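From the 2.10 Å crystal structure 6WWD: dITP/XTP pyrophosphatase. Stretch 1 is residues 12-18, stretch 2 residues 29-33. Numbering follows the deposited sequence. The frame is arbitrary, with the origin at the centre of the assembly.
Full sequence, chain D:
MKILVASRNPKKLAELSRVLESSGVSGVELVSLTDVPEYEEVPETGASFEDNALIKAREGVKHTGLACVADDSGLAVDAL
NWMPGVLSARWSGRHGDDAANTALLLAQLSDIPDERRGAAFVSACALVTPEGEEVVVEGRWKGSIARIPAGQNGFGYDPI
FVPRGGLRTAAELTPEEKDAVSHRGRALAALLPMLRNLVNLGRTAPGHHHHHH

Stretch 1 (12-18) KLAELSR
Stretch 2, residues 29-33: ELVSL

A helix laid against a neighbouring strand is often held by van der Waals packing of side chains, with no hydrogen bond between them, because the helix pairs its backbone internally, and this segment of dITP/XTP pyrophosphatase is a compact example. Residues 12-18 form part of a longer α-helix, with phi between -61° and -68° and psi from -26° to -44°. Its internal bonds run L16 N to K12 O (3.1 Å), S17 N to L13 O (2.9 Å) and R18 N to A14 O (3.0 Å). The strand that includes residues 29-31 runs nearly antiparallel to it, at 159° between N-to-C directions, with the axes 9.2 Å apart at closest approach. No hydrogen bond crosses between the stretches, and the summed buried surface is a modest 248 Å².

E29 (phi/psi -99/128) opens the strand with its CA-to-CB bond pointing away from the helix; its side chain, chi1 p and chi2 t, makes no contact there.

L30 (-88/137) reverses that direction and becomes the centre of the contact. Its CA lies 6.6 Å from the CA of L13, which fixes the register. With chi1 m and chi2 t, the side chain reaches one turn of the helix: L30 CD1 sits 3.3 Å from L13 O, 3.6 Å from L16 CD2 and 3.4 Å from S17 OG. The L16 contact is plainly apolar, made by a leucine with chi1 t and chi2 p that points toward the strand. The two oxygens are already engaged with each other, since S17, chi1 m, donates from OG to L13 O at 3.2 Å. That carbonyl also accepts the S17 amide, so the methyl packs against a carbonyl oxygen that already has two donors within the helix, and against the hydroxyl that supplies one of them. L13, chi1 m and chi2 p, closes over the base of the same side chain, its CD2 3.9 Å from L30 CB.

At V31 (-122/151) the alternation of the strand turns CA-to-CB away again, with chi1 m. The backbone takes over the contact: V31 O lies 3.6 Å from L13 CD2, a van der Waals approach to a methyl that has no proton to donate in a conventional hydrogen bond.

S32 (-108/179) directs its CB sideways, and L13 CD2 lies 3.8 Å from both S32 N and S32 CB. One leucine methyl thus spans three successive residues, L30 to S32. The S32 hydroxyl, chi1 p, is hydrogen-bonded elsewhere in the structure.

L33 (-64/-23), chi1 m and chi2 t, lies beyond reach of the helix, and the contact ends before it.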

ATOM      1  N   LYS D  12     -26.511 -13.745  10.882  1.00 25.78           N
ATOM      2  CA  LYS D  12     -25.073 -13.907  11.024  1.00 28.56           C
ATOM      3  C   LYS D  12     -24.735 -14.805  12.208  1.00 27.02           C
ATOM      4  O   LYS D  12     -23.877 -15.688  12.107  1.00 26.13           O
ATOM      5  CB  LYS D  12     -24.432 -12.537  11.190  1.00 26.87           C
ATOM      6  CG  LYS D  12     -23.005 -12.461  10.781  1.00 29.33           C
ATOM      7  CD  LYS D  12     -22.793 -11.193   9.971  1.00 35.57           C
ATOM      8  CE  LYS D  12     -22.409 -11.531   8.523  1.00 44.83           C
ATOM      9  NZ  LYS D  12     -21.901 -10.352   7.750  1.00 45.09           N
ATOM     10  N   LEU D  13     -25.398 -14.591  13.338  1.00 25.79           N
ATOM     11  CA  LEU D  13     -25.135 -15.424  14.500  1.00 26.21           C
ATOM     12  C   LEU D  13     -25.561 -16.863  14.236  1.00 26.04           C
ATOM     13  O   LEU D  13     -24.907 -17.801  14.703  1.00 26.65           O
ATOM     14  CB  LEU D  13     -25.817 -14.836  15.737  1.00 21.20           C
ATOM     15  CG  LEU D  13     -25.120 -13.590  16.310  1.00 21.62           C
ATOM     16  CD1 LEU D  13     -25.417 -12.327  15.523  1.00 19.93           C
ATOM     17  CD2 LEU D  13     -25.505 -13.373  17.763  1.00 20.80           C
ATOM     18  N   ALA D  14     -26.657 -17.051  13.495  1.00 26.06           N
ATOM     19  CA  ALA D  14     -27.120 -18.396  13.171  1.00 27.74           C
ATOM     20  C   ALA D  14     -26.072 -19.160  12.376  1.00 35.78           C
ATOM     21  O   ALA D  14     -25.853 -20.352  12.611  1.00 34.47           O
ATOM     22  CB  ALA D  14     -28.429 -18.330  12.385  1.00 29.96           C
ATOM     23  N   GLU D  15     -25.441 -18.500  11.402  1.00 31.40           N
ATOM     24  CA  GLU D  15     -24.414 -19.166  10.603  1.00 32.67           C
ATOM     25  C   GLU D  15     -23.190 -19.499  11.439  1.00 32.25           C
ATOM     26  O   GLU D  15     -22.623 -20.590  11.311  1.00 39.36           O
ATOM     27  CB  GLU D  15     -24.051 -18.312   9.391  1.00 35.16           C
ATOM     28  CG  GLU D  15     -25.183 -18.292   8.385  1.00 44.20           C
ATOM     29  CD  GLU D  15     -25.954 -19.614   8.388  1.00 53.14           C
ATOM     30  OE1 GLU D  15     -27.061 -19.674   8.983  1.00 48.63           O
ATOM     31  OE2 GLU D  15     -25.433 -20.606   7.820  1.00 51.24           O
ATOM     32  N   LEU D  16     -22.779 -18.588  12.317  1.00 32.29           N
ATOM     33  CA  LEU D  16     -21.653 -18.890  13.186  1.00 30.97           C
ATOM     34  C   LEU D  16     -21.992 -20.049  14.121  1.00 39.26           C
ATOM     35  O   LEU D  16     -21.122 -20.872  14.443  1.00 40.14           O
ATOM     36  CB  LEU D  16     -21.245 -17.644  13.970  1.00 32.51           C
ATOM     37  CG  LEU D  16     -20.044 -17.860  14.895  1.00 38.84           C
ATOM     38  CD1 LEU D  16     -18.786 -18.214  14.096  1.00 48.12           C
ATOM     39  CD2 LEU D  16     -19.798 -16.655  15.794  1.00 42.92           C
ATOM     40  N   SER D  17     -23.252 -20.131  14.575  1.00 33.46           N
ATOM     41  CA  SER D  17     -23.650 -21.290  15.375  1.00 37.90           C
ATOM     42  C   SER D  17     -23.498 -22.575  14.577  1.00 37.45           C
ATOM     43  O   SER D  17     -22.996 -23.578  15.091  1.00 43.57           O
ATOM     44  CB  SER D  17     -25.093 -21.143  15.861  1.00 26.87           C
ATOM     45  OG  SER D  17     -25.183 -20.145  16.852  1.00 33.84           O
ATOM     46  N   ARG D  18     -23.916 -22.556  13.306  1.00 36.37           N
ATOM     47  CA  ARG D  18     -23.837 -23.752  12.477  1.00 41.38           C
ATOM     48  C   ARG D  18     -22.396 -24.128  12.182  1.00 51.48           C
ATOM     49  O   ARG D  18     -22.100 -25.306  11.960  1.00 55.65           O
ATOM     50  CB  ARG D  18     -24.606 -23.547  11.174  1.00 43.04           C
ATOM     51  N   GLU D  29     -22.698 -19.947  23.691  1.00 38.46           N
ATOM     52  CA  GLU D  29     -23.836 -19.135  23.276  1.00 39.25           C
ATOM     53  C   GLU D  29     -23.349 -17.804  22.721  1.00 30.73           C
ATOM     54  O   GLU D  29     -22.527 -17.119  23.339  1.00 29.46           O
ATOM     55  CB  GLU D  29     -24.867 -18.919  24.391  1.00 39.78           C
ATOM     56  CG  GLU D  29     -24.355 -18.611  25.779  1.00 43.86           C
ATOM     57  CD  GLU D  29     -25.416 -18.889  26.850  1.00 53.61           C
ATOM     58  OE1 GLU D  29     -26.255 -19.810  26.653  1.00 48.07           O
ATOM     59  OE2 GLU D  29     -25.416 -18.185  27.887  1.00 54.57           O
ATOM     60  N   LEU D  30     -23.823 -17.482  21.528  1.00 34.66           N
ATOM     61  CA  LEU D  30     -23.525 -16.234  20.854  1.00 24.61           C
ATOM     62  C   LEU D  30     -24.538 -15.184  21.290  1.00 23.39           C
ATOM     63  O   LEU D  30     -25.730 -15.472  21.397  1.00 19.30           O
ATOM     64  CB  LEU D  30     -23.615 -16.441  19.348  1.00 22.85           C
ATOM     65  CG  LEU D  30     -22.767 -17.605  18.842  1.00 31.15           C
ATOM     66  CD1 LEU D  30     -22.895 -17.695  17.338  1.00 31.30           C
ATOM     67  CD2 LEU D  30     -21.305 -17.477  19.278  1.00 26.55           C
ATOM     68  N   VAL D  31     -24.056 -13.978  21.554  1.00 20.28           N
ATOM     69  CA  VAL D  31     -24.865 -12.824  21.916  1.00 15.08           C
ATOM     70  C   VAL D  31     -24.561 -11.761  20.874  1.00 18.35           C
ATOM     71  O   VAL D  31     -23.502 -11.791  20.240  1.00 16.26           O
ATOM     72  CB  VAL D  31     -24.596 -12.307  23.356  1.00 16.15           C
ATOM     73  CG1 VAL D  31     -24.679 -13.451  24.366  1.00 19.38           C
ATOM     74  CG2 VAL D  31     -23.232 -11.635  23.450  1.00 21.20           C
ATOM     75  N   SER D  32     -25.531 -10.887  20.615  1.00 12.80           N
ATOM     76  CA  SER D  32     -25.409  -9.845  19.600  1.00 14.90           C
ATOM     77  C   SER D  32     -25.258  -8.473  20.255  1.00 12.55           C
ATOM     78  O   SER D  32     -25.281  -8.329  21.475  1.00 13.14           O
ATOM     79  CB  SER D  32     -26.621  -9.852  18.663  1.00 16.84           C
ATOM     80  OG  SER D  32     -27.709  -9.195  19.296  1.00 13.97           O
ATOM     81  N   LEU D  33     -25.118  -7.452  19.412  1.00 11.60           N
ATOM     82  CA  LEU D  33     -25.036  -6.075  19.891  1.00 15.29           C
ATOM     83  C   LEU D  33     -26.322  -5.616  20.579  1.00 17.09           C
ATOM     84  O   LEU D  33     -26.292  -4.626  21.315  1.00 16.32           O
ATOM     85  CB  LEU D  33     -24.683  -5.159  18.720  1.00 11.38           C
ATOM     86  CG  LEU D  33     -23.239  -5.369  18.263  1.00 17.86           C
ATOM     87  CD1 LEU D  33     -22.928  -4.614  16.968  1.00 15.57           C
ATOM     88  CD2 LEU D  33     -22.304  -4.921  19.377  1.00 12.71           C
TER